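Sulfide-quinone reductase (Aquifex aeolicus, PDB 3HYV) catalyses the oxidation of hydrogen sulfide by a quinone, using one FAD per subunit, and is thought to build up polysulfide that is released typically as cyclooctasulfur. Local coordinates at residues Ala2-Val7 and Asp27-Leu32; Asn23-Leu28 and Asn327-Ile332; Gln137-Asn142 and Ala245-Phe250; Pro145-Ala150 and His241-Lys246; Asp265-Pro270 and Phe281-Tyr286. All coordinates share one frame; numbering follows the deposited sequence. Where two conformers were deposited one is given.

In the fold
The chain starts in the parallel sheet of the FAD-binding fold. Contact 1 closes a short loop there, pairing strands 4-8 and 29-33, which helix 12-24 connects. Contact 2 begins where contact 1 ends and is closed only by helix 314-332, so it brackets the other three. Contacts 1 and 2 touch through Val5 and Ile328. Within the bracket, contacts 3 and 4 serve the second sheet, about 50 Å from contacts 1 and 2 between centres. Contact 4 opens inside contact 3, and both end near Lys246. Contact 5 follows in series and closes a small loop before strand 289-291, where the chain is back in the first sheet.

Contact 1: residues Ala2-Val7 and Asp27-Leu32; sequences AKHVVV and DLKITL
His4 to Val7 runs parallel to Lys29 to Leu32 as two neighbouring strands of a Rossmann-type beta-alpha-beta unit. The axes of strands 4-7 and 29-32 come within 4.7 Å and cross at -17°. His4 pairs with Lys29, Val5 with Ile30, Val6 with Thr31 and Val7 with Leu32. The backbone bonds are Lys29 N to Lys3 O, Val5 N to Lys29 O, Thr31 N to Val5 O (3.0 Å) and Val7 N to Thr31 O (2.8 Å). Val5, Val7, Ile30 and Leu32 point to one face of the sheet. Helix 12-24 packs there, with Leu21 against Val5 and Ile30. Val7 CG1 meets Leu32 CD1 at 4.1 Å. Val7 leads into the glycine-rich turn of the FAD site, and Leu32 lies beside Gly10 and Ser34, both FAD-binding. Before the strands, Leu28 CD1 lies 3.5 Å from Lys3 O, while its CD2 reaches Val5 CG2. His4 and Lys29 are on the other face with Thr31. The extended chain of Lys29 passes the imidazole, with CD above one face near the rim. His4 CG is anti to the backbone N (chi1 -172°), which carries the ring across to the next strand. Thr31 OG1 is also bonded to Glu72 OE1. His4 NE2 donates to Thr31 OG1 at 2.7 Å, nearly in the ring plane.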
# COMPACT_ATOMS: atom_id res chain seq x y z
N ALA A 2 49.65 3.34 37.84
CA ALA A 2 48.82 2.96 36.65
C ALA A 2 48.22 4.19 35.96
O ALA A 2 48.31 5.31 36.47
CB ALA A 2 47.73 1.98 37.06
N LYS A 3 47.60 3.97 34.80
CA LYS A 3 46.92 5.04 34.09
C LYS A 3 45.50 5.23 34.62
O LYS A 3 44.94 4.31 35.22
CB LYS A 3 46.91 4.78 32.58
CG LYS A 3 48.30 4.82 31.92
CD LYS A 3 48.92 6.21 31.97
CE LYS A 3 50.25 6.26 31.25
NZ LYS A 3 51.29 5.53 32.03
N HIS A 4 44.94 6.41 34.37
CA HIS A 4 43.65 6.79 34.92
C HIS A 4 42.69 7.25 33.83
O HIS A 4 43.00 8.16 33.05
CB HIS A 4 43.85 7.89 35.98
CG HIS A 4 42.61 8.25 36.75
ND1 HIS A 4 42.46 9.47 37.38
CD2 HIS A 4 41.48 7.55 37.00
CE1 HIS A 4 41.28 9.50 37.98
NE2 HIS A 4 40.67 8.35 37.77
N VAL A 5 41.54 6.58 33.75
CA VAL A 5 40.44 6.97 32.87
C VAL A 5 39.26 7.48 33.71
O VAL A 5 38.85 6.82 34.67
CB VAL A 5 39.95 5.80 31.97
CG1 VAL A 5 38.81 6.25 31.06
CG2 VAL A 5 41.09 5.22 31.16
N VAL A 6 38.75 8.65 33.34
CA VAL A 6 37.53 9.20 33.94
C VAL A 6 36.39 9.03 32.94
O VAL A 6 36.50 9.43 31.77
CB VAL A 6 37.72 10.70 34.30
CG1 VAL A 6 36.39 11.36 34.68
CG2 VAL A 6 38.76 10.87 35.42
N VAL A 7 35.30 8.41 33.41
CA VAL A 7 34.06 8.25 32.63
C VAL A 7 33.00 9.18 33.23
O VAL A 7 32.75 9.14 34.43
CB VAL A 7 33.54 6.78 32.67
CG1 VAL A 7 32.21 6.63 31.94
CG2 VAL A 7 34.56 5.81 32.10
N ASP A 27 44.61 -3.69 35.78
CA ASP A 27 45.52 -2.75 36.46
C ASP A 27 45.07 -1.28 36.35
O ASP A 27 45.48 -0.44 37.15
CB ASP A 27 46.95 -2.91 35.91
CG ASP A 27 48.00 -2.12 36.71
OD1 ASP A 27 47.77 -1.79 37.90
OD2 ASP A 27 49.09 -1.84 36.15
N LEU A 28 44.22 -0.99 35.37
CA LEU A 28 43.78 0.38 35.05
C LEU A 28 42.95 1.01 36.17
O LEU A 28 42.05 0.38 36.71
CB LEU A 28 42.96 0.34 33.76
CG LEU A 28 42.62 1.60 32.98
CD1 LEU A 28 43.89 2.33 32.53
CD2 LEU A 28 41.74 1.24 31.78
N LYS A 29 43.27 2.25 36.52
CA LYS A 29 42.45 3.02 37.47
C LYS A 29 41.29 3.71 36.74
O LYS A 29 41.50 4.46 35.78
CB LYS A 29 43.32 4.05 38.22
CG LYS A 29 42.54 4.94 39.18
CD LYS A 29 43.46 5.72 40.12
CE LYS A 29 42.65 6.55 41.12
NZ LYS A 29 43.53 7.28 42.09
N ILE A 30 40.06 3.43 37.19
CA ILE A 30 38.84 3.93 36.53
C ILE A 30 37.95 4.68 37.54
O ILE A 30 37.65 4.16 38.61
CB ILE A 30 38.02 2.78 35.84
CG1 ILE A 30 38.89 1.98 34.85
CG2 ILE A 30 36.80 3.33 35.12
CD1 ILE A 30 38.25 0.70 34.36
N THR A 31 37.55 5.90 37.18
CA THR A 31 36.64 6.70 38.00
C THR A 31 35.39 7.03 37.17
O THR A 31 35.50 7.55 36.06
CB THR A 31 37.34 8.00 38.51
OG1 THR A 31 38.54 7.66 39.23
CG2 THR A 31 36.42 8.80 39.44
N LEU A 32 34.22 6.68 37.70
CA LEU A 32 32.95 7.02 37.06
C LEU A 32 32.20 8.11 37.84
O LEU A 32 31.99 7.99 39.06
CB LEU A 32 32.06 5.78 36.86
CG LEU A 32 30.86 5.91 35.90
CD1 LEU A 32 30.61 4.61 35.10
CD2 LEU A 32 29.62 6.31 36.66

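Contact 2: residues Asn23-Leu28 and Asn327-Ile332; sequences NLMPDL and NIVNDI
Helix 12-24 is the helix of the N-terminal beta-alpha-beta unit, and its last residue, Leu24, meets Val329 of helix 314-332. Met25 leaves the helix and starts a type I beta turn that ends at Leu28. The turn is closed by Leu28 N to Met25 O at 3.2 Å. Leu24, then Met25 and Leu28 of the turn, point to Val329 and Ile332, which lie one turn apart on the facing helix. All the direct contacts are apolar. Val329 CG2 touches two neighbours in sequence: it is 4.1 Å from Leu24 CB and 4.2 Å from Met25 CB. Ile332 uses both branches. Its CG1 stands beside the backbone N and its CG2 anti to it (chi1 -64°), which points the two methyl ends at different partners. CG2 meets the methyl of Met25, with Met25 CE to Ile332 CG2 at 4.1 Å. CD1 goes to the turn residue, with Ile332 CD1 to Leu28 CD1 at 3.8 Å. Met25 is extended as far as SD and then turns at chi3 (-92°), which brings CE round to the isoleucine. Arg22 of the preceding helix supports the turn: its NH1 bonds to Leu28 O and weakly to Met25 O. Arg333, just past helix 314-332, makes a weak bond to Leu24 O. Beyond the contact, Ile328 and Ile332 rest on Tyr100 of strand 100-103, and Ile328 also packs on Phe290 of strand 289-291. The end of helix 314-332 thus lies against the parallel sheet, beside the end of helix 12-24.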
# COMPACT_ATOMS: atom_id res chain seq x y z
N ASN A 23 37.62 -5.16 32.23
CA ASN A 23 37.88 -6.54 31.83
C ASN A 23 39.05 -6.67 30.83
O ASN A 23 39.74 -7.69 30.82
CB ASN A 23 36.59 -7.18 31.29
CG ASN A 23 35.50 -7.29 32.36
OD1 ASN A 23 34.34 -6.97 32.12
ND2 ASN A 23 35.89 -7.74 33.55
N LEU A 24 39.25 -5.65 30.01
CA LEU A 24 40.43 -5.57 29.14
C LEU A 24 41.74 -5.38 29.92
O LEU A 24 42.78 -5.90 29.51
CB LEU A 24 40.28 -4.45 28.11
CG LEU A 24 39.92 -4.76 26.65
CD1 LEU A 24 39.39 -6.18 26.40
CD2 LEU A 24 38.95 -3.70 26.13
N MET A 25 41.67 -4.65 31.03
CA MET A 25 42.87 -4.24 31.77
C MET A 25 42.62 -4.07 33.28
O MET A 25 42.28 -2.98 33.74
CB MET A 25 43.40 -2.94 31.15
CG MET A 25 44.73 -2.46 31.69
SD MET A 25 45.31 -1.03 30.78
CE MET A 25 46.31 -1.83 29.52
N PRO A 26 42.79 -5.15 34.07
CA PRO A 26 42.62 -5.14 35.53
C PRO A 26 43.46 -4.11 36.32
O PRO A 26 43.06 -3.73 37.42
CB PRO A 26 43.03 -6.57 35.93
CG PRO A 26 42.74 -7.38 34.73
CD PRO A 26 43.13 -6.50 33.58
N ASP A 27 44.61 -3.69 35.78
CA ASP A 27 45.52 -2.75 36.46
C ASP A 27 45.07 -1.28 36.35
O ASP A 27 45.48 -0.44 37.15
CB ASP A 27 46.95 -2.91 35.91
CG ASP A 27 48.00 -2.12 36.71
OD1 ASP A 27 47.77 -1.79 37.90
OD2 ASP A 27 49.09 -1.84 36.15
N LEU A 28 44.22 -0.99 35.37
CA LEU A 28 43.78 0.38 35.05
C LEU A 28 42.95 1.01 36.17
O LEU A 28 42.05 0.38 36.71
CB LEU A 28 42.96 0.34 33.76
CG LEU A 28 42.62 1.60 32.98
CD1 LEU A 28 43.89 2.33 32.53
CD2 LEU A 28 41.74 1.24 31.78
N ASN A 327 40.29 1.20 21.83
CA ASN A 327 41.14 2.30 21.34
C ASN A 327 42.02 2.91 22.42
O ASN A 327 43.18 3.24 22.16
CB ASN A 327 40.30 3.39 20.66
CG ASN A 327 39.70 2.93 19.35
OD1 ASN A 327 38.72 3.49 18.87
ND2 ASN A 327 40.28 1.90 18.77
N ILE A 328 41.46 3.07 23.62
CA ILE A 328 42.19 3.59 24.79
C ILE A 328 43.28 2.60 25.25
O ILE A 328 44.44 2.97 25.44
CB ILE A 328 41.21 3.90 25.96
CG1 ILE A 328 40.29 5.08 25.59
CG2 ILE A 328 41.99 4.16 27.27
CD1 ILE A 328 39.15 5.33 26.56
N VAL A 329 42.88 1.35 25.44
CA VAL A 329 43.76 0.28 25.87
C VAL A 329 44.91 0.04 24.87
O VAL A 329 46.04 -0.24 25.27
CB VAL A 329 42.93 -1.00 26.15
CG1 VAL A 329 43.72 -2.27 25.90
CG2 VAL A 329 42.35 -0.96 27.57
N ASN A 330 44.62 0.16 23.57
CA ASN A 330 45.66 0.08 22.53
C ASN A 330 46.63 1.26 22.55
O ASN A 330 47.80 1.11 22.20
CB ASN A 330 45.03 -0.09 21.14
CG ASN A 330 44.56 -1.52 20.86
OD1 ASN A 330 44.53 -2.37 21.75
ND2 ASN A 330 44.18 -1.79 19.61
N ASP A 331 46.15 2.44 22.94
CA ASP A 331 47.02 3.62 23.09
C ASP A 331 48.02 3.44 24.24
O ASP A 331 49.21 3.72 24.09
CB ASP A 331 46.20 4.90 23.30
CG ASP A 331 47.05 6.15 23.21
OD1 ASP A 331 47.27 6.64 22.08
OD2 ASP A 331 47.51 6.65 24.26
N ILE A 332 47.52 2.96 25.38
CA ILE A 332 48.34 2.68 26.56
C ILE A 332 49.45 1.67 26.23
O ILE A 332 50.60 1.83 26.68
CB ILE A 332 47.45 2.18 27.74
CG1 ILE A 332 46.47 3.28 28.17
CG2 ILE A 332 48.31 1.70 28.92
CD1 ILE A 332 45.33 2.81 29.03

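Contact 3: residues Gln137-Asn142 and Ala245-Phe250; sequences QELYAN and AKFTMF
Lys246 reaches from just before strand 247-255 to the end of helix 126-141, where Glu138 and Asn142 receive it. Its CB sets out toward the helix, beside Pro145. CG is anti to the backbone N (chi1 -158°), and a bend at chi2 (-100°) aims the rest of the chain at the helix end. CD passes 3.8 Å from Asn142 O. CE comes closer, at 3.3 Å from Asn142 O. NZ is bonded to Asn142 O at 2.9 Å, in the carbonyl plane and on a lone pair. In one of its two conformers, Glu138 OE2 forms a salt bridge with Lys246 NZ at 2.9 Å. Asn142 ND2 donates to the same OE2 at 3.2 Å, from the same face of the carboxylate as NZ. Both bonds to OE2 may therefore be partial. A positive charge here would probably suit the carbonyl end of the helix. A methionine at Lys246 would probably leave Asn142 O and the Glu138 carboxylate without their charged partner at the helix end. Deeper in, Leu139 CD1 lies 4.4 Å from Phe247 CB, and its CD2 approaches the Phe247 ring obliquely. Both residues also pack on Val146 of strand 146-150. This is helix-on-sheet packing, as in the second Rossmann-like domain of the pyridine nucleotide-disulphide oxidoreductases.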
# COMPACT_ATOMS: atom_id res chain seq x y z
N GLN A 137 -3.97 8.30 34.95
CA GLN A 137 -5.03 7.96 35.90
C GLN A 137 -6.24 8.88 35.70
O GLN A 137 -7.38 8.41 35.73
CB GLN A 137 -4.48 8.04 37.33
CG GLN A 137 -4.90 6.88 38.23
CD GLN A 137 -4.41 5.53 37.74
OE1 GLN A 137 -3.21 5.31 37.58
NE2 GLN A 137 -5.35 4.61 37.50
N GLU A 138 -5.97 10.17 35.48
CA GLU A 138 -7.00 11.18 35.22
C GLU A 138 -7.71 10.96 33.87
O GLU A 138 -8.89 11.28 33.73
CB GLU A 138 -6.42 12.60 35.33
CG GLU A 138 -7.19 13.74 34.63
CD GLU A 138 -8.56 14.04 35.24
OE1 GLU A 138 -8.79 13.73 36.43
OE2 GLU A 138 -9.41 14.61 34.52
N LEU A 139 -6.99 10.41 32.90
CA LEU A 139 -7.57 10.08 31.59
C LEU A 139 -8.59 8.92 31.66
O LEU A 139 -9.63 8.97 31.01
CB LEU A 139 -6.48 9.78 30.55
CG LEU A 139 -6.89 9.08 29.24
CD1 LEU A 139 -7.71 10.01 28.33
CD2 LEU A 139 -5.68 8.52 28.49
N TYR A 140 -8.27 7.89 32.43
CA TYR A 140 -9.17 6.74 32.59
C TYR A 140 -10.47 7.11 33.33
O TYR A 140 -11.53 6.58 33.02
CB TYR A 140 -8.48 5.56 33.29
CG TYR A 140 -7.13 5.15 32.73
CD1 TYR A 140 -6.04 4.93 33.58
CD2 TYR A 140 -6.94 4.98 31.35
CE1 TYR A 140 -4.79 4.55 33.07
CE2 TYR A 140 -5.68 4.60 30.84
CZ TYR A 140 -4.62 4.39 31.70
OH TYR A 140 -3.40 4.02 31.20
N ALA A 141 -10.37 8.02 34.31
CA ALA A 141 -11.52 8.49 35.08
C ALA A 141 -12.45 9.37 34.25
O ALA A 141 -13.67 9.27 34.35
CB ALA A 141 -11.06 9.23 36.33
N ASN A 142 -11.85 10.26 33.45
CA ASN A 142 -12.59 11.18 32.58
C ASN A 142 -12.01 11.11 31.17
O ASN A 142 -11.12 11.90 30.82
CB ASN A 142 -12.50 12.62 33.11
CG ASN A 142 -12.96 12.74 34.56
OD1 ASN A 142 -14.14 12.54 34.88
ND2 ASN A 142 -12.03 13.08 35.45
N ALA A 245 -7.50 18.06 22.42
CA ALA A 245 -6.64 17.18 23.21
C ALA A 245 -6.86 17.32 24.71
O ALA A 245 -6.73 18.42 25.26
CB ALA A 245 -5.19 17.44 22.87
N LYS A 246 -7.15 16.21 25.37
CA LYS A 246 -7.31 16.16 26.82
C LYS A 246 -6.03 15.63 27.50
O LYS A 246 -5.64 16.09 28.58
CB LYS A 246 -8.53 15.31 27.19
CG LYS A 246 -9.12 15.58 28.57
CD LYS A 246 -8.67 14.54 29.58
CE LYS A 246 -9.38 14.72 30.92
NZ LYS A 246 -9.04 13.62 31.86
N PHE A 247 -5.38 14.67 26.85
CA PHE A 247 -4.10 14.11 27.32
C PHE A 247 -3.13 14.07 26.15
O PHE A 247 -3.50 13.66 25.05
CB PHE A 247 -4.30 12.70 27.90
CG PHE A 247 -3.00 11.99 28.21
CD1 PHE A 247 -2.33 11.25 27.23
CD2 PHE A 247 -2.45 12.06 29.49
CE1 PHE A 247 -1.12 10.60 27.52
CE2 PHE A 247 -1.25 11.41 29.79
CZ PHE A 247 -0.58 10.69 28.80
N THR A 248 -1.89 14.49 26.39
CA THR A 248 -0.85 14.45 25.36
C THR A 248 0.46 13.89 25.90
O THR A 248 0.77 14.03 27.09
CB THR A 248 -0.59 15.84 24.65
OG1 THR A 248 0.08 16.74 25.54
CG2 THR A 248 -1.89 16.48 24.16
N MET A 249 1.22 13.23 25.02
CA MET A 249 2.58 12.79 25.30
C MET A 249 3.43 13.08 24.06
O MET A 249 3.21 12.48 22.99
CB MET A 249 2.59 11.30 25.68
CG MET A 249 3.82 10.82 26.46
SD MET A 249 5.40 10.90 25.58
CE MET A 249 5.13 9.67 24.28
N PHE A 250 4.38 14.01 24.19
CA PHE A 250 5.28 14.35 23.10
C PHE A 250 6.76 14.08 23.42
O PHE A 250 7.20 14.25 24.55
CB PHE A 250 5.05 15.79 22.60
CG PHE A 250 3.93 15.90 21.60
CD1 PHE A 250 4.19 15.84 20.23
CD2 PHE A 250 2.61 16.01 22.02
CE1 PHE A 250 3.15 15.90 19.30
CE2 PHE A 250 1.57 16.08 21.09
CZ PHE A 250 1.85 16.03 19.73

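Contact 4: residues Pro145-Ala150 and His241-Lys246; sequences PVVIGA and HEVPAK
Pro145 and Lys246 share the one hydrogen bond between these segments. Lys246 N donates to Pro145 O at 2.8 Å, in the carbonyl plane and with a nearly straight N-H...O angle of 166°. The bond lies where strands 146-150 and 247-255 begin to run side by side. It is continued by Val147 and Phe247. The polar end of Lys246 leads away to Asn142 O and Glu138. Proline packing comes next. Pro145 lies against the backbone and ring of Pro244, with Pro145 CB 3.5 Å from Pro244 O and Pro145 CG 4.3 Å from Pro244 CB. Another corner of the ring meets the lysine: Pro145 CD sits 3.8 Å from Lys246 CB, and the two side chains cross at about a right angle. These contacts mark a junction in the fold. Strand 240-244 is the last of a three-stranded antiparallel meander, and the chain passes through Ala245 and Lys246 into the mixed sheet of the second Rossmann-like domain. The apolar group is centred on Val147. Its CG1 meets Val243 CG1 at 4.3 Å, under the end of the meander. Val147 CG1 is also modelled 3.3 Å from Ala245 CB, tighter than usual. The chi1 of 22° nearly eclipses CG1 with the backbone N, which leaves the exact place of CG1, and with it both distances, doubtful. Val231 of the meander touches Val147, Val243 and Ala245, and Ile185 touches Val147 and Val243.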
# COMPACT_ATOMS: atom_id res chain seq x y z
N PRO A 145 -10.05 13.13 24.16
CA PRO A 145 -9.15 12.89 23.02
C PRO A 145 -7.67 12.85 23.41
O PRO A 145 -7.20 13.69 24.19
CB PRO A 145 -9.43 14.06 22.07
CG PRO A 145 -10.62 14.79 22.66
CD PRO A 145 -10.65 14.48 24.11
N VAL A 146 -6.95 11.87 22.87
CA VAL A 146 -5.52 11.70 23.10
C VAL A 146 -4.76 12.05 21.81
O VAL A 146 -5.12 11.58 20.72
CB VAL A 146 -5.19 10.24 23.50
CG1 VAL A 146 -3.68 9.99 23.56
CG2 VAL A 146 -5.86 9.88 24.82
N VAL A 147 -3.73 12.89 21.94
CA VAL A 147 -2.76 13.05 20.86
C VAL A 147 -1.33 12.81 21.35
O VAL A 147 -0.95 13.25 22.44
CB VAL A 147 -3.02 14.33 19.94
CG1 VAL A 147 -3.84 15.38 20.64
CG2 VAL A 147 -1.74 14.89 19.34
N ILE A 148 -0.57 12.06 20.56
CA ILE A 148 0.78 11.59 20.91
C ILE A 148 1.69 11.83 19.71
O ILE A 148 1.23 11.77 18.56
CB ILE A 148 0.75 10.07 21.29
CG1 ILE A 148 -0.08 9.86 22.57
CG2 ILE A 148 2.18 9.49 21.49
CD1 ILE A 148 -0.47 8.41 22.82
N GLY A 149 2.96 12.12 19.94
CA GLY A 149 3.91 12.20 18.83
C GLY A 149 5.22 12.89 19.09
O GLY A 149 5.82 12.76 20.17
N ALA A 150 5.66 13.65 18.08
CA ALA A 150 7.02 14.19 18.03
C ALA A 150 7.04 15.59 17.45
O ALA A 150 6.48 15.82 16.38
CB ALA A 150 7.92 13.27 17.20
N HIS A 241 -3.20 24.69 12.13
CA HIS A 241 -4.39 23.89 12.45
C HIS A 241 -4.46 23.54 13.94
O HIS A 241 -3.49 23.72 14.69
CB HIS A 241 -4.41 22.59 11.63
CG HIS A 241 -4.29 22.80 10.16
ND1 HIS A 241 -3.07 22.90 9.52
CD2 HIS A 241 -5.23 22.90 9.19
CE1 HIS A 241 -3.27 23.07 8.23
NE2 HIS A 241 -4.57 23.07 8.00
N GLU A 242 -5.62 23.04 14.36
CA GLU A 242 -5.85 22.62 15.74
C GLU A 242 -6.46 21.23 15.78
O GLU A 242 -7.24 20.85 14.90
CB GLU A 242 -6.82 23.58 16.45
CG GLU A 242 -6.41 25.03 16.49
CD GLU A 242 -7.40 25.91 17.24
OE1 GLU A 242 -8.50 25.42 17.60
OE2 GLU A 242 -7.09 27.09 17.48
N VAL A 243 -6.10 20.48 16.82
CA VAL A 243 -6.75 19.21 17.15
C VAL A 243 -7.09 19.24 18.65
O VAL A 243 -6.26 19.64 19.46
CB VAL A 243 -5.85 18.00 16.74
CG1 VAL A 243 -4.46 18.10 17.33
CG2 VAL A 243 -6.49 16.67 17.12
N PRO A 244 -8.35 18.90 19.01
CA PRO A 244 -8.71 18.81 20.43
C PRO A 244 -7.90 17.75 21.19
O PRO A 244 -7.64 16.67 20.65
CB PRO A 244 -10.20 18.46 20.41
CG PRO A 244 -10.49 17.98 19.04
CD PRO A 244 -9.50 18.62 18.13
N ALA A 245 -7.50 18.06 22.42
CA ALA A 245 -6.64 17.18 23.21
C ALA A 245 -6.86 17.32 24.71
O ALA A 245 -6.73 18.42 25.26
CB ALA A 245 -5.19 17.44 22.87
N LYS A 246 -7.15 16.21 25.37
CA LYS A 246 -7.31 16.16 26.82
C LYS A 246 -6.03 15.63 27.50
O LYS A 246 -5.64 16.09 28.58
CB LYS A 246 -8.53 15.31 27.19
CG LYS A 246 -9.12 15.58 28.57
CD LYS A 246 -8.67 14.54 29.58
CE LYS A 246 -9.38 14.72 30.92
NZ LYS A 246 -9.04 13.62 31.86

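Contact 5: residues Asp265-Pro270 and Phe281-Tyr286; sequences DKVANP and FQNPTY
Val267 lays its CG2 methyl against the ring of Tyr286, 3.8 Å from Tyr286 CD1. The methyl comes obliquely to the ring, and the two side chains cross at about a right angle. The preceding residue extends the overlap: Lys266 CB lies 4.3 Å from Tyr286 CE1. The same CB packs on Thr285, at 3.6 Å from Thr285 OG1 and 3.9 Å from Thr285 CG2. From there the lysine chain turns away, with bends at chi2 and chi4. Its NZ ends in a salt bridge with the neighbouring Asp265, 3.2 Å from Asp265 OD1 on the syn side of the carboxylate. Tyr286 is tied at its far end by a hydrogen bond from OH to Asp84. Asn283 is buried and points toward Lys266 and Val267. Its CG is anti to the backbone N (chi1 -172°), which directs the amide at the other segment, with CG 3.7 Å from Lys266 O. An alanine at Asn283 would probably leave a gap beside the carbonyl of Lys266 and take away the buried polar group facing it. Neither segment is regular helix or strand. Both belong to the long loop between helix 258-261 and strand 289-291, which returns the chain to the parallel sheet of the FAD-binding fold. The Val267 side chain is about 10 Å from that of Thr105, an FAD-binding residue. The chemistry is mixed: carbon packing at Val267 and Tyr286, a polar amide in the middle, and charge directed outward at Lys266. Side chains make most of the contact, without strand pairing; backbone bonds to Ile276 and Ile289 hold the two segments from outside.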
# COMPACT_ATOMS: atom_id res chain seq x y z
N ASP A 265 34.96 25.15 21.47
CA ASP A 265 34.35 24.73 20.20
C ASP A 265 35.12 23.64 19.43
O ASP A 265 34.66 23.20 18.37
CB ASP A 265 34.02 25.94 19.31
CG ASP A 265 35.23 26.81 19.02
OD1 ASP A 265 36.38 26.32 19.10
OD2 ASP A 265 35.02 28.00 18.69
N LYS A 266 36.26 23.21 19.97
CA LYS A 266 37.00 22.06 19.41
C LYS A 266 36.44 20.74 19.94
O LYS A 266 36.69 19.68 19.35
CB LYS A 266 38.50 22.16 19.72
CG LYS A 266 39.20 23.46 19.25
CD LYS A 266 39.07 23.71 17.74
CE LYS A 266 39.83 24.94 17.31
NZ LYS A 266 39.34 26.21 17.95
N VAL A 267 35.69 20.79 21.04
CA VAL A 267 35.07 19.60 21.64
C VAL A 267 33.54 19.66 21.50
O VAL A 267 32.91 18.68 21.12
CB VAL A 267 35.48 19.41 23.15
CG1 VAL A 267 34.82 18.16 23.76
CG2 VAL A 267 36.99 19.35 23.29
N ALA A 268 32.97 20.83 21.79
CA ALA A 268 31.52 21.05 21.71
C ALA A 268 31.07 21.54 20.32
O ALA A 268 31.53 22.58 19.85
CB ALA A 268 31.10 22.04 22.79
N ASN A 269 30.17 20.79 19.68
CA ASN A 269 29.58 21.21 18.40
C ASN A 269 28.70 22.45 18.61
O ASN A 269 27.70 22.38 19.34
CB ASN A 269 28.79 20.07 17.74
CG ASN A 269 28.32 20.41 16.31
OD1 ASN A 269 27.84 21.52 16.05
ND2 ASN A 269 28.45 19.46 15.40
N PRO A 270 29.08 23.58 18.01
CA PRO A 270 28.34 24.84 18.20
C PRO A 270 26.83 24.75 17.94
O PRO A 270 26.05 25.35 18.70
CB PRO A 270 29.03 25.79 17.20
CG PRO A 270 30.44 25.28 17.17
CD PRO A 270 30.26 23.78 17.14
N PHE A 281 35.06 7.42 17.13
CA PHE A 281 34.41 8.03 18.29
C PHE A 281 35.40 8.71 19.26
O PHE A 281 35.19 8.77 20.48
CB PHE A 281 33.37 7.07 18.94
CG PHE A 281 32.07 7.01 18.16
CD1 PHE A 281 32.00 6.36 16.94
CD2 PHE A 281 30.94 7.68 18.62
CE1 PHE A 281 30.81 6.35 16.20
CE2 PHE A 281 29.75 7.67 17.90
CZ PHE A 281 29.68 7.01 16.69
N GLN A 282 36.47 9.23 18.65
CA GLN A 282 37.52 10.00 19.30
C GLN A 282 37.43 11.47 18.85
O GLN A 282 37.10 11.75 17.69
CB GLN A 282 38.87 9.39 18.90
CG GLN A 282 40.15 10.14 19.30
CD GLN A 282 41.38 9.62 18.54
OE1 GLN A 282 41.31 9.36 17.34
NE2 GLN A 282 42.50 9.47 19.24
N ASN A 283 37.70 12.41 19.76
CA ASN A 283 37.77 13.83 19.38
C ASN A 283 38.97 14.12 18.45
O ASN A 283 40.08 13.63 18.71
CB ASN A 283 37.79 14.75 20.61
CG ASN A 283 37.66 16.24 20.25
OD1 ASN A 283 36.56 16.73 19.95
ND2 ASN A 283 38.77 16.95 20.28
N PRO A 284 38.74 14.88 17.36
CA PRO A 284 39.79 15.22 16.40
C PRO A 284 40.97 16.06 16.92
O PRO A 284 42.10 15.87 16.44
CB PRO A 284 39.03 15.98 15.30
CG PRO A 284 37.56 15.53 15.46
CD PRO A 284 37.42 15.40 16.94
N THR A 285 40.75 16.98 17.85
CA THR A 285 41.85 17.85 18.30
C THR A 285 42.47 17.44 19.65
O THR A 285 43.68 17.58 19.84
CB THR A 285 41.56 19.41 18.16
OG1 THR A 285 41.38 20.03 19.44
CG2 THR A 285 40.36 19.69 17.29
N TYR A 286 41.64 16.90 20.55
CA TYR A 286 42.10 16.32 21.83
C TYR A 286 41.92 14.79 21.81
O TYR A 286 40.84 14.26 22.09
CB TYR A 286 41.37 16.94 23.02
CG TYR A 286 41.64 18.43 23.21
CD1 TYR A 286 40.71 19.39 22.79
CD2 TYR A 286 42.82 18.88 23.81
CE1 TYR A 286 40.96 20.76 22.95
CE2 TYR A 286 43.07 20.25 23.98
CZ TYR A 286 42.14 21.18 23.55
OH TYR A 286 42.38 22.53 23.71